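Local coordinates for penicillin-binding protein 2B (Streptococcus pneumoniae, PDB 2WAD), which probably acts as a transpeptidase that forms peptide cross-links between adjacent glycan strands of cell-wall peptidoglycan during cell elongation, at residues V282-L287 / E297-G302; K304-K309 / E548-N553; S395-G400 / V574-S579. All coordinates share one frame; numbering follows the deposited sequence. Where two conformers were deposited one is given.

Contact 1 of 3, residues V282-L287 / E297-G302; sequences VKEIHL and ENIEEG. Unlike the reference sequence in segment 297-302: Glu-297 (reference Asp), Asn-298 (reference Thr).
Val-282 lays CG1 against CB of Ile-299, 4.0 Å away, and the two side chains cross at a slant. CG1 stands anti to the backbone N (chi1 164°), which puts it on the Ile-299 side. The far end of Ile-299 meets Glu-284. Its CD1 lies against the carboxylate end of that side chain, 3.3 Å from Glu-284 CD and 3.5 Å from Glu-284 CG. Glu-284 and Glu-297 run side by side, with their carboxylate planes turned 76° apart. Glu-297 CB meets the rim of the His-286 ring in its plane, 3.4 Å from CE1. The closer approach of the Glu-297 carboxylate to that ring is doubtful.

The backbones pair antiparallel. Glu-284 and Glu-297 form a hydrogen-bonded pair, and Lys-283 and Asn-298 a non-hydrogen-bonded one. A classic beta bulge follows. Ile-299 and Glu-300 both face Val-282, and Val-282 O accepts from Ile-299 N at 2.8 Å and from Glu-300 N at 3.1 Å. Both donors come from the same face of the carbonyl plane. Val-282 N returns a bond to Glu-300 O.

Strands 282-287 and 293-298 form a beta hairpin, and its loop carries the zinc ligands Asp-288, His-290 and Asp-292. Strand 51-55 pairs with the other edge of 282-287, which makes 282-287 the middle strand of three.

Contact 2 of 3, residues K304-K309 / E548-N553; sequences KGKNIK and EGIYDN. Unlike the reference sequence in segment 304-309: Lys-306 (reference Asn). Unlike the reference sequence in segment 548-553: Asp-552 (reference Gly).
Glu-548 begins the pairing with a bulge against Lys-309. Its N donates to Lys-309 O at 2.6 Å, and Gly-549 N makes a weak bond to the same oxygen. Two successive residues thus face one, a classic beta bulge. The Glu-548 carboxylate turns back to its own strand, where OE2 accepts a hydrogen bond from Tyr-551 OH at 2.6 Å on its syn lone pair. Lys-309 runs alongside Glu-548, but Lys-309 NZ stays 4.5 Å from Glu-548 OE2, beyond a salt bridge. Gly-549 O accepts from Lys-309 N in the regular pattern.

Ile-550 and Ile-308 project from the face opposite Lys-309, Asn-307 and Tyr-551. Ile-550 CG1 is 4.2 Å from Ile-308 CG2, and Ile-550 CG2 lies 3.8 Å from Lys-306 CB. Tyr-551 exchanges two nearly straight backbone bonds with Asn-307. Its CG is anti to the carbonyl carbon (chi1 -68°), and the side chain reaches Lys-309, whose CE is 3.1 Å from Tyr-551 OH. The lysine chain thus touches the same hydroxyl that bonds Glu-548.

Asp-552 OD1 forms a salt bridge with Lys-306 NZ at 3.1 Å. The amine comes to the syn side, 31° out of the carboxylate plane. Asn-553 is crossed at about a right angle by the extended Lys-304 chain, whose CG is 3.1 Å from Asn-553 OD1. The amine of Lys-304 goes on to Gly-557 and Glu-62.

Strand 307-310 lies between 63-64 and 547-553 in a mixed sheet, and 559-565 follows 547-553. Val-275 of helix 273-276 touches Lys-306 and Ile-550.

Contact 3 of 3, residues S395-G400 / V574-S579; sequences SGWENG and VNISES. Unlike the reference sequence in segment 574-579: Glu-578 (reference Asp).
Glu-398 sets its CG 3.4 Å from Asn-575 O and 4.0 Å from Ile-576 CG2. Ile-576 CG2 also meets the edge of the Trp-397 indole, near its plane, 4.2 Å from CE3. That methyl is anti to the carbonyl carbon, which leaves CG1 between the backbone N and the carbonyl carbon (chi1 55°). Glu-398 OE1 comes 3.6 Å from Asn-575 CB. No hydrogen bond crosses between the two segments.

The next shell holds the polar groups. Thr-481 OG1 is hydrogen-bonded to both Glu-398 OE2 and Ser-395 OG, and Glu-484 accepts from Asn-575 N. Trp-397 NE1 is bonded to Gly-404 O, which helps fix the indole.

Farther out, Asn-399 ND2 donates to Ser-395 O at 2.9 Å, and Asn-399 N bonds to the same oxygen. Gly-400, with positive phi, completes a Schellman motif. Asn-575 centres an inverse gamma turn, and Ser-577 is the N-cap of the next helix.

This is surface packing within the transpeptidase domain, away from the probable active-site serine, Ser-386. The contact joins the C-terminal end of helix 389-398 to the loop leading from strand 570-573 into helix 578-593. Trp-397 also packs on Asp-580, Ile-583 and Leu-584 of helix 578-593.

Contacts 1 and 3 lie at the surface, and contact 2 is partly buried. Contacts 1 and 2 are both antiparallel strand pairs with a classic beta bulge, and they follow each other in the chain. Contact 1 closes a local hairpin. Contact 2 pairs segments with 238 residues between them and joins strand 307-310, which follows the hairpin, to strand 547-553. Contact 3 involves no strand pairing and lies wholly in the transpeptidase domain. Backbone bonds hold contacts 1 and 2, and contact 2 adds a salt bridge. Contact 3 rests on van der Waals touch, with no hydrogen bond across it. The centres of contacts 1 and 3 are about 62 Å apart, and those of contacts 2 and 3 about 42 Å.

Contact 1 of 3, residues V282-L287 / E297-G302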
loop_
_atom_site.group_PDB
_atom_site.type_symbol
_atom_site.label_atom_id
_atom_site.label_comp_id
_atom_site.label_asym_id
_atom_site.label_seq_id
_atom_site.Cartn_x
_atom_site.Cartn_y
_atom_site.Cartn_z
ATOM N N VAL A 282 6.644 21.206 23.561
ATOM C CA VAL A 282 5.962 22.497 23.476
ATOM C C VAL A 282 6.415 23.379 24.640
ATOM O O VAL A 282 6.515 22.929 25.783
ATOM C CB VAL A 282 4.423 22.348 23.541
ATOM C CG1 VAL A 282 3.765 23.683 23.853
ATOM C CG2 VAL A 282 3.846 21.767 22.245
ATOM N N LYS A 283 6.699 24.642 24.343
ATOM C CA LYS A 283 7.192 25.577 25.347
ATOM C C LYS A 283 6.409 26.873 25.244
ATOM O O LYS A 283 5.804 27.169 24.213
ATOM C CB LYS A 283 8.676 25.870 25.120
ATOM C CG LYS A 283 9.575 24.668 25.334
ATOM C CD LYS A 283 11.050 25.045 25.431
ATOM C CE LYS A 283 11.807 24.025 26.275
ATOM N NZ LYS A 283 11.301 22.634 26.055
ATOM N N GLU A 284 6.412 27.652 26.318
ATOM C CA GLU A 284 5.976 29.034 26.203
ATOM C C GLU A 284 7.108 29.969 26.617
ATOM O O GLU A 284 7.745 29.773 27.654
ATOM C CB GLU A 284 4.655 29.286 26.936
ATOM C CG GLU A 284 3.475 28.690 26.175
ATOM C CD GLU A 284 2.104 29.028 26.737
ATOM O OE1 GLU A 284 2.004 29.906 27.624
ATOM O OE2 GLU A 284 1.120 28.403 26.269
ATOM N N ILE A 285 7.393 30.941 25.755
ATOM C CA ILE A 285 8.441 31.913 26.000
ATOM C C ILE A 285 7.782 33.176 26.562
ATOM O O ILE A 285 6.851 33.731 25.968
ATOM C CB ILE A 285 9.275 32.201 24.727
ATOM C CG1 ILE A 285 10.159 31.003 24.376
ATOM C CG2 ILE A 285 10.214 33.385 24.939
ATOM C CD1 ILE A 285 9.453 29.944 23.602
ATOM N N HIS A 286 8.251 33.599 27.730
ATOM C CA HIS A 286 7.671 34.750 28.415
ATOM C C HIS A 286 8.479 36.003 28.105
ATOM O O HIS A 286 9.709 35.973 28.151
ATOM C CB HIS A 286 7.568 34.489 29.923
ATOM C CG HIS A 286 6.501 33.501 30.284
ATOM N ND1 HIS A 286 6.744 32.148 30.384
ATOM C CD2 HIS A 286 5.177 33.662 30.518
ATOM C CE1 HIS A 286 5.619 31.517 30.671
ATOM N NE2 HIS A 286 4.653 32.415 30.760
ATOM N N LEU A 287 7.780 37.090 27.774
ATOM C CA LEU A 287 8.402 38.328 27.307
ATOM C C LEU A 287 8.183 39.435 28.322
ATOM O O LEU A 287 7.163 39.418 29.015
ATOM C CB LEU A 287 7.799 38.742 25.959
ATOM C CG LEU A 287 7.669 37.596 24.945
ATOM C CD1 LEU A 287 6.908 37.983 23.684
ATOM C CD2 LEU A 287 9.024 37.010 24.579
ATOM N N GLU A 297 9.278 28.674 29.610
ATOM C CA GLU A 297 8.415 27.769 30.368
ATOM C C GLU A 297 7.887 26.621 29.489
ATOM O O GLU A 297 7.152 26.836 28.524
ATOM C CB GLU A 297 7.266 28.557 31.014
ATOM C CG GLU A 297 6.234 27.724 31.778
ATOM C CD GLU A 297 4.793 28.222 31.619
ATOM O OE1 GLU A 297 3.973 27.945 32.520
ATOM O OE2 GLU A 297 4.459 28.871 30.601
ATOM N N ASN A 298 8.278 25.393 29.814
ATOM C CA ASN A 298 7.818 24.229 29.059
ATOM C C ASN A 298 6.395 23.814 29.435
ATOM O O ASN A 298 5.937 24.046 30.556
ATOM C CB ASN A 298 8.783 23.056 29.233
ATOM C CG ASN A 298 8.991 22.691 30.688
ATOM O OD1 ASN A 298 8.029 22.534 31.445
ATOM N ND2 ASN A 298 10.251 22.563 31.091
ATOM N N ILE A 299 5.691 23.217 28.481
ATOM C CA ILE A 299 4.313 22.792 28.686
ATOM C C ILE A 299 4.188 21.288 28.428
ATOM O O ILE A 299 3.560 20.562 29.198
ATOM C CB ILE A 299 3.341 23.619 27.814
ATOM C CG1 ILE A 299 3.254 25.057 28.343
ATOM C CG2 ILE A 299 1.963 22.960 27.729
ATOM C CD1 ILE A 299 2.103 25.855 27.763
ATOM N N GLU A 300 4.807 20.808 27.356
ATOM C CA GLU A 300 4.873 19.368 27.135
ATOM C C GLU A 300 6.246 18.953 26.644
ATOM O O GLU A 300 6.820 19.576 25.750
ATOM C CB GLU A 300 3.814 18.900 26.143
ATOM C CG GLU A 300 2.393 19.022 26.644
ATOM C CD GLU A 300 1.428 19.288 25.507
ATOM O OE1 GLU A 300 1.727 18.882 24.361
ATOM O OE2 GLU A 300 0.374 19.912 25.756
ATOM N N GLU A 301 6.776 17.900 27.255
ATOM C CA GLU A 301 8.029 17.338 26.786
ATOM C C GLU A 301 7.754 16.306 25.699
ATOM O O GLU A 301 6.710 15.654 25.683
ATOM C CB GLU A 301 8.837 16.763 27.943
ATOM C CG GLU A 301 9.216 17.838 28.953
ATOM C CD GLU A 301 9.950 17.260 30.136
ATOM O OE1 GLU A 301 10.213 16.038 30.105
ATOM O OE2 GLU A 301 10.260 18.020 31.080
ATOM N N GLY A 302 8.694 16.201 24.767
ATOM C CA GLY A 302 8.470 15.407 23.581
ATOM C C GLY A 302 8.948 13.988 23.782
ATOM O O GLY A 302 9.700 13.705 24.719
#

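Contact 2 of 3, residues K304-K309 / E548-N553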
loop_
_atom_site.group_PDB
_atom_site.type_symbol
_atom_site.label_atom_id
_atom_site.label_comp_id
_atom_site.label_asym_id
_atom_site.label_seq_id
_atom_site.Cartn_x
_atom_site.Cartn_y
_atom_site.Cartn_z
ATOM N N LYS A 304 9.824 10.238 21.177
ATOM C CA LYS A 304 9.847 9.411 19.987
ATOM C C LYS A 304 8.446 8.890 19.651
ATOM O O LYS A 304 7.692 8.471 20.534
ATOM C CB LYS A 304 10.825 8.247 20.205
ATOM C CG LYS A 304 10.977 7.302 19.022
ATOM C CD LYS A 304 12.201 6.415 19.208
ATOM C CE LYS A 304 12.351 5.437 18.051
ATOM N NZ LYS A 304 13.773 5.106 17.804
ATOM N N GLY A 305 8.087 8.948 18.375
ATOM C CA GLY A 305 6.856 8.304 17.930
ATOM C C GLY A 305 6.777 6.843 18.343
ATOM O O GLY A 305 7.775 6.263 18.798
ATOM N N LYS A 306 5.584 6.261 18.213
ATOM C CA LYS A 306 5.401 4.862 18.575
ATOM C C LYS A 306 5.794 4.007 17.381
ATOM O O LYS A 306 6.023 4.536 16.289
ATOM C CB LYS A 306 3.973 4.544 19.036
ATOM C CG LYS A 306 3.482 5.325 20.276
ATOM C CD LYS A 306 4.578 5.497 21.322
ATOM C CE LYS A 306 4.189 6.460 22.433
ATOM N NZ LYS A 306 5.343 6.762 23.343
ATOM N N ASN A 307 5.887 2.700 17.608
ATOM C CA ASN A 307 6.376 1.764 16.603
ATOM C C ASN A 307 5.225 0.872 16.164
ATOM O O ASN A 307 4.296 0.643 16.946
ATOM C CB ASN A 307 7.514 0.900 17.173
ATOM C CG ASN A 307 8.590 1.725 17.862
ATOM O OD1 ASN A 307 8.702 1.703 19.086
ATOM N ND2 ASN A 307 9.381 2.458 17.082
ATOM N N ILE A 308 5.282 0.394 14.921
ATOM C CA ILE A 308 4.365 -0.636 14.465
ATOM C C ILE A 308 5.173 -1.899 14.184
ATOM O O ILE A 308 6.299 -1.817 13.680
ATOM C CB ILE A 308 3.595 -0.219 13.185
ATOM C CG1 ILE A 308 4.571 0.211 12.089
ATOM C CG2 ILE A 308 2.623 0.916 13.502
ATOM C CD1 ILE A 308 3.954 0.408 10.705
ATOM N N LYS A 309 4.587 -3.045 14.527
ATOM C CA LYS A 309 5.131 -4.359 14.198
ATOM C C LYS A 309 4.230 -5.024 13.162
ATOM O O LYS A 309 3.021 -5.149 13.357
ATOM C CB LYS A 309 5.248 -5.212 15.467
ATOM C CG LYS A 309 5.741 -6.650 15.262
ATOM C CD LYS A 309 6.271 -7.272 16.572
ATOM C CE LYS A 309 5.202 -8.081 17.312
ATOM N NZ LYS A 309 5.733 -9.141 18.227
ATOM N N GLU A 548 0.457 -5.484 12.785
ATOM C CA GLU A 548 -0.038 -6.400 13.814
ATOM C C GLU A 548 -0.371 -5.664 15.099
ATOM O O GLU A 548 -1.340 -6.012 15.781
ATOM C CB GLU A 548 0.955 -7.541 14.112
ATOM C CG GLU A 548 0.559 -8.501 15.260
ATOM C CD GLU A 548 0.942 -7.978 16.646
ATOM O OE1 GLU A 548 0.249 -8.294 17.636
ATOM O OE2 GLU A 548 1.933 -7.235 16.780
ATOM N N GLY A 549 0.430 -4.659 15.439
ATOM C CA GLY A 549 0.169 -3.884 16.656
ATOM C C GLY A 549 0.961 -2.591 16.732
ATOM O O GLY A 549 1.908 -2.391 15.985
ATOM N N ILE A 550 0.559 -1.692 17.621
ATOM C CA ILE A 550 1.363 -0.501 17.878
ATOM C C ILE A 550 2.093 -0.722 19.187
ATOM O O ILE A 550 1.476 -1.152 20.157
ATOM C CB ILE A 550 0.500 0.763 17.970
ATOM C CG1 ILE A 550 -0.188 1.031 16.620
ATOM C CG2 ILE A 550 1.336 1.939 18.439
ATOM C CD1 ILE A 550 -1.684 0.841 16.655
ATOM N N TYR A 551 3.388 -0.419 19.217
ATOM C CA TYR A 551 4.219 -0.695 20.382
ATOM C C TYR A 551 4.898 0.562 20.893
ATOM O O TYR A 551 5.143 1.496 20.126
ATOM C CB TYR A 551 5.283 -1.734 20.023
ATOM C CG TYR A 551 4.689 -3.096 19.763
ATOM C CD1 TYR A 551 4.942 -4.157 20.621
ATOM C CD2 TYR A 551 3.846 -3.314 18.677
ATOM C CE1 TYR A 551 4.394 -5.405 20.397
ATOM C CE2 TYR A 551 3.277 -4.557 18.453
ATOM C CZ TYR A 551 3.561 -5.591 19.321
ATOM O OH TYR A 551 3.006 -6.819 19.134
ATOM N N ASP A 552 5.200 0.563 22.189
ATOM C CA ASP A 552 5.936 1.645 22.824
ATOM C C ASP A 552 7.419 1.469 22.550
ATOM O O ASP A 552 7.844 0.415 22.061
ATOM C CB ASP A 552 5.714 1.607 24.333
ATOM C CG ASP A 552 5.901 2.958 24.977
ATOM O OD1 ASP A 552 6.228 3.939 24.267
ATOM O OD2 ASP A 552 5.716 3.033 26.207
ATOM N N ASN A 553 8.181 2.520 22.845
ATOM C CA ASN A 553 9.640 2.488 22.842
ATOM C C ASN A 553 10.179 2.008 24.181
ATOM O O ASN A 553 9.610 2.321 25.225
ATOM C CB ASN A 553 10.209 3.874 22.541
ATOM C CG ASN A 553 10.005 4.275 21.096
ATOM O OD1 ASN A 553 9.436 5.325 20.799
ATOM N ND2 ASN A 553 10.463 3.434 20.185
#

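Contact 3 of 3, residues S395-G400 / V574-S579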
loop_
_atom_site.group_PDB
_atom_site.type_symbol
_atom_site.label_atom_id
_atom_site.label_comp_id
_atom_site.label_asym_id
_atom_site.label_seq_id
_atom_site.Cartn_x
_atom_site.Cartn_y
_atom_site.Cartn_z
ATOM N N SER A 395 -24.095 -16.685 -5.853
ATOM C CA SER A 395 -25.060 -15.772 -6.439
ATOM C C SER A 395 -26.324 -16.509 -6.877
ATOM O O SER A 395 -27.410 -15.949 -6.796
ATOM C CB SER A 395 -24.427 -15.013 -7.601
ATOM O OG SER A 395 -25.137 -13.815 -7.865
ATOM N N GLY A 396 -26.168 -17.751 -7.340
ATOM C CA GLY A 396 -27.275 -18.638 -7.654
ATOM C C GLY A 396 -28.163 -18.940 -6.453
ATOM O O GLY A 396 -29.383 -18.927 -6.569
ATOM N N TRP A 397 -27.567 -19.236 -5.302
ATOM C CA TRP A 397 -28.336 -19.427 -4.080
ATOM C C TRP A 397 -29.045 -18.135 -3.635
ATOM O O TRP A 397 -30.221 -18.194 -3.296
ATOM C CB TRP A 397 -27.447 -19.956 -2.948
ATOM C CG TRP A 397 -27.033 -21.391 -3.125
ATOM C CD1 TRP A 397 -27.826 -22.419 -3.556
ATOM C CD2 TRP A 397 -25.748 -21.958 -2.872
ATOM N NE1 TRP A 397 -27.120 -23.584 -3.584
ATOM C CE2 TRP A 397 -25.837 -23.332 -3.179
ATOM C CE3 TRP A 397 -24.526 -21.442 -2.414
ATOM C CZ2 TRP A 397 -24.747 -24.197 -3.059
ATOM C CZ3 TRP A 397 -23.440 -22.298 -2.301
ATOM C CH2 TRP A 397 -23.559 -23.665 -2.624
ATOM N N GLU A 398 -28.344 -16.994 -3.647
ATOM C CA GLU A 398 -28.903 -15.716 -3.191
ATOM C C GLU A 398 -30.121 -15.253 -3.973
ATOM O O GLU A 398 -31.066 -14.718 -3.390
ATOM C CB GLU A 398 -27.878 -14.575 -3.141
ATOM C CG GLU A 398 -26.695 -14.881 -2.264
ATOM C CD GLU A 398 -25.631 -13.817 -2.344
ATOM O OE1 GLU A 398 -24.860 -13.689 -1.369
ATOM O OE2 GLU A 398 -25.545 -13.125 -3.379
ATOM N N ASN A 399 -30.090 -15.490 -5.279
ATOM C CA ASN A 399 -31.122 -15.013 -6.176
ATOM C C ASN A 399 -32.189 -16.058 -6.533
ATOM O O ASN A 399 -32.905 -15.912 -7.508
ATOM C CB ASN A 399 -30.455 -14.386 -7.408
ATOM C CG ASN A 399 -29.691 -13.142 -7.044
ATOM O OD1 ASN A 399 -30.281 -12.075 -6.912
ATOM N ND2 ASN A 399 -28.373 -13.265 -6.844
ATOM N N GLY A 400 -32.292 -17.127 -5.752
ATOM C CA GLY A 400 -33.370 -18.092 -5.958
ATOM C C GLY A 400 -33.240 -18.981 -7.187
ATOM O O GLY A 400 -34.213 -19.588 -7.629
ATOM N N VAL A 574 -21.191 -12.964 3.901
ATOM C CA VAL A 574 -21.806 -13.435 2.662
ATOM C C VAL A 574 -23.199 -14.011 2.941
ATOM O O VAL A 574 -23.382 -14.803 3.866
ATOM C CB VAL A 574 -20.922 -14.505 1.934
ATOM C CG1 VAL A 574 -21.613 -14.995 0.623
ATOM C CG2 VAL A 574 -19.483 -13.948 1.664
ATOM N N ASN A 575 -24.165 -13.646 2.099
ATOM C CA ASN A 575 -25.588 -13.939 2.319
ATOM C C ASN A 575 -26.031 -15.324 1.849
ATOM O O ASN A 575 -26.984 -15.468 1.062
ATOM C CB ASN A 575 -26.475 -12.851 1.687
ATOM C CG ASN A 575 -27.933 -12.986 2.112
ATOM O OD1 ASN A 575 -28.208 -13.457 3.213
ATOM N ND2 ASN A 575 -28.864 -12.616 1.239
ATOM N N ILE A 576 -25.337 -16.356 2.315
ATOM C CA ILE A 576 -25.767 -17.708 1.975
ATOM C C ILE A 576 -25.836 -18.485 3.273
ATOM O O ILE A 576 -25.140 -18.148 4.221
ATOM C CB ILE A 576 -24.785 -18.435 1.040
ATOM C CG1 ILE A 576 -23.361 -18.460 1.638
ATOM C CG2 ILE A 576 -24.837 -17.817 -0.329
ATOM C CD1 ILE A 576 -22.326 -19.134 0.727
ATOM N N SER A 577 -26.650 -19.535 3.310
ATOM C CA SER A 577 -26.864 -20.291 4.541
ATOM C C SER A 577 -25.592 -21.038 4.945
ATOM O O SER A 577 -24.667 -21.219 4.148
ATOM C CB SER A 577 -27.997 -21.299 4.342
ATOM O OG SER A 577 -27.611 -22.248 3.362
ATOM N N GLU A 578 -25.550 -21.458 6.201
ATOM C CA GLU A 578 -24.473 -22.294 6.690
ATOM C C GLU A 578 -24.295 -23.581 5.875
ATOM O O GLU A 578 -23.177 -24.055 5.671
ATOM C CB GLU A 578 -24.770 -22.647 8.146
ATOM C CG GLU A 578 -23.606 -23.251 8.878
ATOM C CD GLU A 578 -23.857 -23.306 10.367
ATOM O OE1 GLU A 578 -24.970 -22.916 10.789
ATOM O OE2 GLU A 578 -22.940 -23.732 11.105
ATOM N N SER A 579 -25.393 -24.173 5.427
ATOM C CA SER A 579 -25.316 -25.453 4.735
ATOM C C SER A 579 -24.907 -25.300 3.263
ATOM O O SER A 579 -24.248 -26.175 2.708
ATOM C CB SER A 579 -26.606 -26.255 4.902
ATOM O OG SER A 579 -27.677 -25.566 4.300
#